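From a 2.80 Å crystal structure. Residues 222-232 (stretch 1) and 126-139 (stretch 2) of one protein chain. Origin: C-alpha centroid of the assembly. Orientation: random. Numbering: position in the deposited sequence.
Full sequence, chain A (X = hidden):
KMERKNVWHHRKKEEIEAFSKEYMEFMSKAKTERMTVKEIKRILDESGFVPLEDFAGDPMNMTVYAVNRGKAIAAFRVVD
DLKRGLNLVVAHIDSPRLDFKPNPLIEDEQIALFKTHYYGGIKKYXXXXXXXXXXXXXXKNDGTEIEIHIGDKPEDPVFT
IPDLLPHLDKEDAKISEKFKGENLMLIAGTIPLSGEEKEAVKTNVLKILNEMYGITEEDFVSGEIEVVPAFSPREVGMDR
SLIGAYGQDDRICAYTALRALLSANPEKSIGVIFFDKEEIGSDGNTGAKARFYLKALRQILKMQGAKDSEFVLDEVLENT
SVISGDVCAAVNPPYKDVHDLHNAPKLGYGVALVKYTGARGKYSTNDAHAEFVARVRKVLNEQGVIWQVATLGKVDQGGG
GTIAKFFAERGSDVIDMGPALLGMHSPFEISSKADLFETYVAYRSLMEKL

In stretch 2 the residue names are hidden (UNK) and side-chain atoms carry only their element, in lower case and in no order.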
# COMPACT_ATOMS: atom_id res chain seq x y z
N SER A 222 -15.02 -47.33 -1.87
CA SER A 222 -15.42 -47.95 -3.12
C SER A 222 -16.83 -47.46 -3.44
O SER A 222 -17.76 -48.26 -3.57
CB SER A 222 -15.42 -49.47 -2.99
OG SER A 222 -16.22 -49.88 -1.88
N GLY A 223 -16.97 -46.15 -3.53
CA GLY A 223 -18.27 -45.57 -3.83
C GLY A 223 -18.18 -44.18 -4.40
O GLY A 223 -17.15 -43.51 -4.30
N GLU A 224 -19.27 -43.73 -5.02
CA GLU A 224 -19.33 -42.41 -5.62
C GLU A 224 -20.65 -41.72 -5.30
O GLU A 224 -21.69 -42.05 -5.87
CB GLU A 224 -19.14 -42.50 -7.13
CG GLU A 224 -17.69 -42.27 -7.54
CD GLU A 224 -17.41 -42.56 -9.00
OE1 GLU A 224 -16.37 -42.07 -9.50
OE2 GLU A 224 -18.19 -43.30 -9.65
N ILE A 225 -20.60 -40.76 -4.38
CA ILE A 225 -21.79 -40.01 -4.00
C ILE A 225 -21.69 -38.60 -4.55
O ILE A 225 -20.63 -37.99 -4.52
CB ILE A 225 -21.96 -39.92 -2.47
CG1 ILE A 225 -21.91 -41.32 -1.85
CG2 ILE A 225 -23.29 -39.26 -2.13
CD1 ILE A 225 -23.02 -42.22 -2.31
N GLU A 226 -22.80 -38.08 -5.05
CA GLU A 226 -22.82 -36.73 -5.59
C GLU A 226 -23.91 -35.90 -4.90
O GLU A 226 -25.06 -36.34 -4.76
CB GLU A 226 -23.07 -36.79 -7.11
CG GLU A 226 -22.10 -37.72 -7.85
CD GLU A 226 -22.03 -37.45 -9.36
OE1 GLU A 226 -23.00 -36.90 -9.93
OE2 GLU A 226 -21.00 -37.80 -9.98
N VAL A 227 -23.53 -34.72 -4.43
CA VAL A 227 -24.46 -33.82 -3.75
C VAL A 227 -25.02 -32.88 -4.81
O VAL A 227 -24.28 -32.26 -5.55
CB VAL A 227 -23.75 -33.02 -2.63
CG1 VAL A 227 -24.73 -32.04 -1.99
CG2 VAL A 227 -23.20 -33.98 -1.58
N VAL A 228 -26.34 -32.78 -4.86
CA VAL A 228 -27.01 -31.95 -5.86
C VAL A 228 -28.19 -31.18 -5.26
O VAL A 228 -28.81 -31.63 -4.30
CB VAL A 228 -27.50 -32.86 -7.02
CG1 VAL A 228 -28.96 -32.54 -7.37
CG2 VAL A 228 -26.58 -32.69 -8.22
N PRO A 229 -28.52 -30.00 -5.83
CA PRO A 229 -29.64 -29.20 -5.32
C PRO A 229 -31.00 -29.89 -5.38
O PRO A 229 -31.33 -30.57 -6.36
CB PRO A 229 -29.57 -27.93 -6.17
CG PRO A 229 -29.00 -28.41 -7.44
CD PRO A 229 -27.91 -29.35 -7.00
N ALA A 230 -31.79 -29.72 -4.33
CA ALA A 230 -33.11 -30.33 -4.23
C ALA A 230 -34.17 -29.54 -4.99
O ALA A 230 -35.37 -29.77 -4.83
CB ALA A 230 -33.50 -30.46 -2.77
N PHE A 231 -33.73 -28.60 -5.83
CA PHE A 231 -34.65 -27.79 -6.62
C PHE A 231 -35.13 -28.60 -7.82
O PHE A 231 -34.32 -29.23 -8.50
CB PHE A 231 -33.94 -26.55 -7.17
CG PHE A 231 -33.15 -25.79 -6.15
CD1 PHE A 231 -32.23 -24.82 -6.55
CD2 PHE A 231 -33.32 -26.02 -4.79
CE1 PHE A 231 -31.50 -24.10 -5.63
CE2 PHE A 231 -32.59 -25.31 -3.85
CZ PHE A 231 -31.68 -24.34 -4.27
N SER A 232 -36.43 -28.58 -8.09
CA SER A 232 -36.96 -29.30 -9.24
C SER A 232 -37.22 -28.35 -10.41
O SER A 232 -37.43 -27.16 -10.22
CB SER A 232 -38.24 -30.05 -8.88
OG SER A 232 -37.93 -31.26 -8.22
N UNK A 126 -22.83 -20.42 -3.76
CA UNK A 126 -24.16 -20.84 -4.21
C UNK A 126 -24.66 -22.01 -3.36
O UNK A 126 -25.86 -22.11 -3.07
n UNK A 126 -24.76 -19.09 -6.62
c UNK A 126 -24.53 -18.37 -7.70
c UNK A 126 -23.37 -20.22 -7.87
c UNK A 126 -24.04 -20.26 -6.69
c UNK A 126 -24.14 -21.34 -5.66
n UNK A 126 -23.69 -19.03 -8.47
N UNK A 127 -23.74 -22.89 -2.97
CA UNK A 127 -24.05 -24.10 -2.23
C UNK A 127 -24.25 -24.00 -0.73
O UNK A 127 -24.38 -25.03 -0.05
c UNK A 127 -23.45 -26.49 -4.76
c UNK A 127 -23.70 -27.09 -7.13
c UNK A 127 -24.54 -28.53 -5.38
c UNK A 127 -22.37 -24.53 -4.97
c UNK A 127 -22.98 -25.16 -2.56
c UNK A 127 -24.10 -27.67 -4.39
c UNK A 127 -22.88 -25.39 -4.03
n UNK A 127 -22.60 -25.02 -6.24
c UNK A 127 -23.26 -26.22 -6.13
c UNK A 127 -24.34 -28.24 -6.74
N UNK A 128 -24.31 -22.79 -0.20
CA UNK A 128 -24.53 -22.62 1.23
C UNK A 128 -26.00 -22.30 1.52
O UNK A 128 -26.63 -21.53 0.79
c UNK A 128 -21.28 -20.64 1.90
c UNK A 128 -22.12 -21.88 1.69
c UNK A 128 -23.61 -21.52 1.77
c UNK A 128 -21.79 -22.94 2.73
N UNK A 129 -26.53 -22.91 2.59
CA UNK A 129 -27.92 -22.73 3.01
C UNK A 129 -28.91 -22.96 1.87
O UNK A 129 -29.73 -22.11 1.54
o UNK A 129 -27.44 -21.21 4.85
c UNK A 129 -28.13 -21.34 3.62
N UNK A 130 -28.82 -24.15 1.29
CA UNK A 130 -29.66 -24.56 0.18
C UNK A 130 -29.91 -26.06 0.34
O UNK A 130 -28.98 -26.81 0.61
c UNK A 130 -29.46 -22.88 -1.67
c UNK A 130 -28.94 -24.22 -1.16
c UNK A 130 -29.10 -25.32 -2.19
c UNK A 130 -28.67 -22.30 -2.84
N UNK A 131 -31.18 -26.50 0.20
CA UNK A 131 -31.47 -27.94 0.35
C UNK A 131 -30.74 -28.78 -0.70
O UNK A 131 -30.74 -28.45 -1.88
c UNK A 131 -33.31 -26.84 -0.66
c UNK A 131 -32.40 -25.75 -0.12
c UNK A 131 -32.99 -28.00 0.21
N UNK A 132 -30.11 -29.87 -0.24
CA UNK A 132 -29.38 -30.75 -1.14
C UNK A 132 -29.92 -32.18 -1.14
O UNK A 132 -30.59 -32.60 -0.21
c UNK A 132 -27.89 -30.83 -0.74
c UNK A 132 -26.94 -28.98 0.58
c UNK A 132 -26.88 -29.68 -0.75
c UNK A 132 -27.16 -28.71 -1.89
N UNK A 133 -29.61 -32.90 -2.22
CA UNK A 133 -29.99 -34.30 -2.40
C UNK A 133 -28.71 -35.13 -2.57
O UNK A 133 -27.76 -34.69 -3.21
c UNK A 133 -32.97 -34.10 -4.91
c UNK A 133 -32.20 -33.86 -3.62
c UNK A 133 -30.83 -34.47 -3.66
o UNK A 133 -33.49 -33.12 -5.49
o UNK A 133 -33.05 -35.27 -5.34
N UNK A 134 -28.69 -36.33 -1.99
CA UNK A 134 -27.53 -37.21 -2.14
C UNK A 134 -27.87 -38.22 -3.25
O UNK A 134 -28.98 -38.72 -3.31
c UNK A 134 -26.39 -39.19 -1.14
c UNK A 134 -26.28 -37.80 1.48
c UNK A 134 -27.24 -37.99 -0.85
c UNK A 134 -26.52 -37.11 0.15
N UNK A 135 -26.91 -38.51 -4.12
CA UNK A 135 -27.13 -39.45 -5.21
C UNK A 135 -25.84 -40.19 -5.58
O UNK A 135 -24.78 -39.59 -5.66
n UNK A 135 -30.10 -39.28 -6.29
n UNK A 135 -31.05 -37.36 -6.32
c UNK A 135 -31.27 -38.66 -6.26
c UNK A 135 -27.65 -38.73 -6.45
c UNK A 135 -29.09 -38.35 -6.37
c UNK A 135 -29.69 -37.13 -6.39
N UNK A 136 -25.94 -41.49 -5.81
CA UNK A 136 -24.75 -42.23 -6.17
C UNK A 136 -24.84 -43.73 -6.00
O UNK A 136 -25.91 -44.33 -6.14
N UNK A 137 -23.70 -44.34 -5.69
CA UNK A 137 -23.64 -45.78 -5.51
C UNK A 137 -22.44 -46.20 -4.63
O UNK A 137 -21.42 -45.51 -4.60
c UNK A 137 -23.41 -47.97 -6.71
c UNK A 137 -23.55 -46.47 -6.89
c UNK A 137 -22.38 -45.92 -7.68
N UNK A 138 -22.59 -47.31 -3.92
CA UNK A 138 -21.55 -47.82 -3.04
C UNK A 138 -21.47 -49.34 -3.22
O UNK A 138 -22.49 -50.00 -3.38
c UNK A 138 -21.09 -45.13 -1.21
c UNK A 138 -22.72 -46.21 0.37
c UNK A 138 -21.86 -47.52 -1.57
c UNK A 138 -22.26 -46.11 -1.08
N UNK A 139 -20.26 -49.89 -3.18
CA UNK A 139 -20.09 -51.33 -3.31
C UNK A 139 -19.58 -51.90 -2.00
O UNK A 139 -18.65 -51.35 -1.41
c UNK A 139 -19.59 -51.28 -5.80
c UNK A 139 -19.11 -51.67 -4.43
c UNK A 139 -20.77 -51.82 -7.84
c UNK A 139 -20.29 -52.18 -6.58
c UNK A 139 -20.54 -50.54 -8.32
c UNK A 139 -19.83 -49.62 -7.54
c UNK A 139 -19.36 -50.00 -6.28

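Position 126 has one carbon, then a five-membered ring of three carbons and two nitrogens. It does not reach stretch 1. The ring is an imidazole: His-126.

Position 127 carries one carbon and fused five- and six-membered rings with eight carbons and one nitrogen. Its six-membered ring lies against Pro-229. This is Trp-127, with CH2 3.7 Å from Pro-229 CD.

Position 128 has four carbons, forked at the second, and no contact with stretch 1: Leu-128.

Position 129 has one carbon and one oxygen, also out of reach: Ser-129.

Position 130 has four carbons, forked at the first, with one arm two carbons long. It meets the Phe-231 ring. It is Ile-130, whose CG2 is 3.5 Å from Phe-231 CZ.

At position 131 three carbons close a ring onto the backbone N, so this is Pro-131. Its CG sits at the edge of the Phe-231 ring, 3.6 Å from CE2. Its O accepts a hydrogen bond from Ala-230 N (3.0 Å).

Position 132 has four carbons, forked at the second, packed on Val-227. It is Leu-132; CG is 3.4 Å from Val-227 CG1.

Position 133 has three carbons, the third carrying two oxygens. One oxygen approaches Ala-230. The carboxylate and chain length give Glu-133, with OE2 3.1 Å from Ala-230 CA.

Position 134 has four carbons, forked at the first, with one longer arm, and touches Ile-225. It is Ile-134: CG2 lies 3.3 Å from Ile-225 CG2.

Position 135 has one carbon and a five-membered ring with two nitrogens, on the same face as Glu-226. It is His-135. Its NE2 donates to Glu-133 OE1 (3.1 Å), and ND1 is bonded elsewhere in the structure.

Position 136 has no side-chain atoms: Gly-136. A CB here would clash with Glu-224 O, and the backbone angles alone call for glycine.

Position 137 has one carbon carrying two more, on the same face as Glu-224: Val-137.

Position 138 has four carbons, forked at the second. Its end nears Ile-225. It is Leu-138, with CD2 3.7 Å from Ile-225 CD1. A CB on Gly-223 would clash with this CD2.

Position 139 has one carbon and a six-carbon ring, with Ser-222 O at the ring edge: Phe-139.

The strands pair antiparallel. Reciprocal backbone hydrogen bonds join Glu-224 with Val-137, Glu-226 with His-135 and Val-228 with Glu-133. Phe-139 N to Ser-222 O (3.0 Å) extends the ladder at one end, and the Ala-230 bond does so at the other. Apolar side chains add packing, and two glycines let the backbones come close.

Stretch 2 (126-139) HWLSIPLEIHGVLF
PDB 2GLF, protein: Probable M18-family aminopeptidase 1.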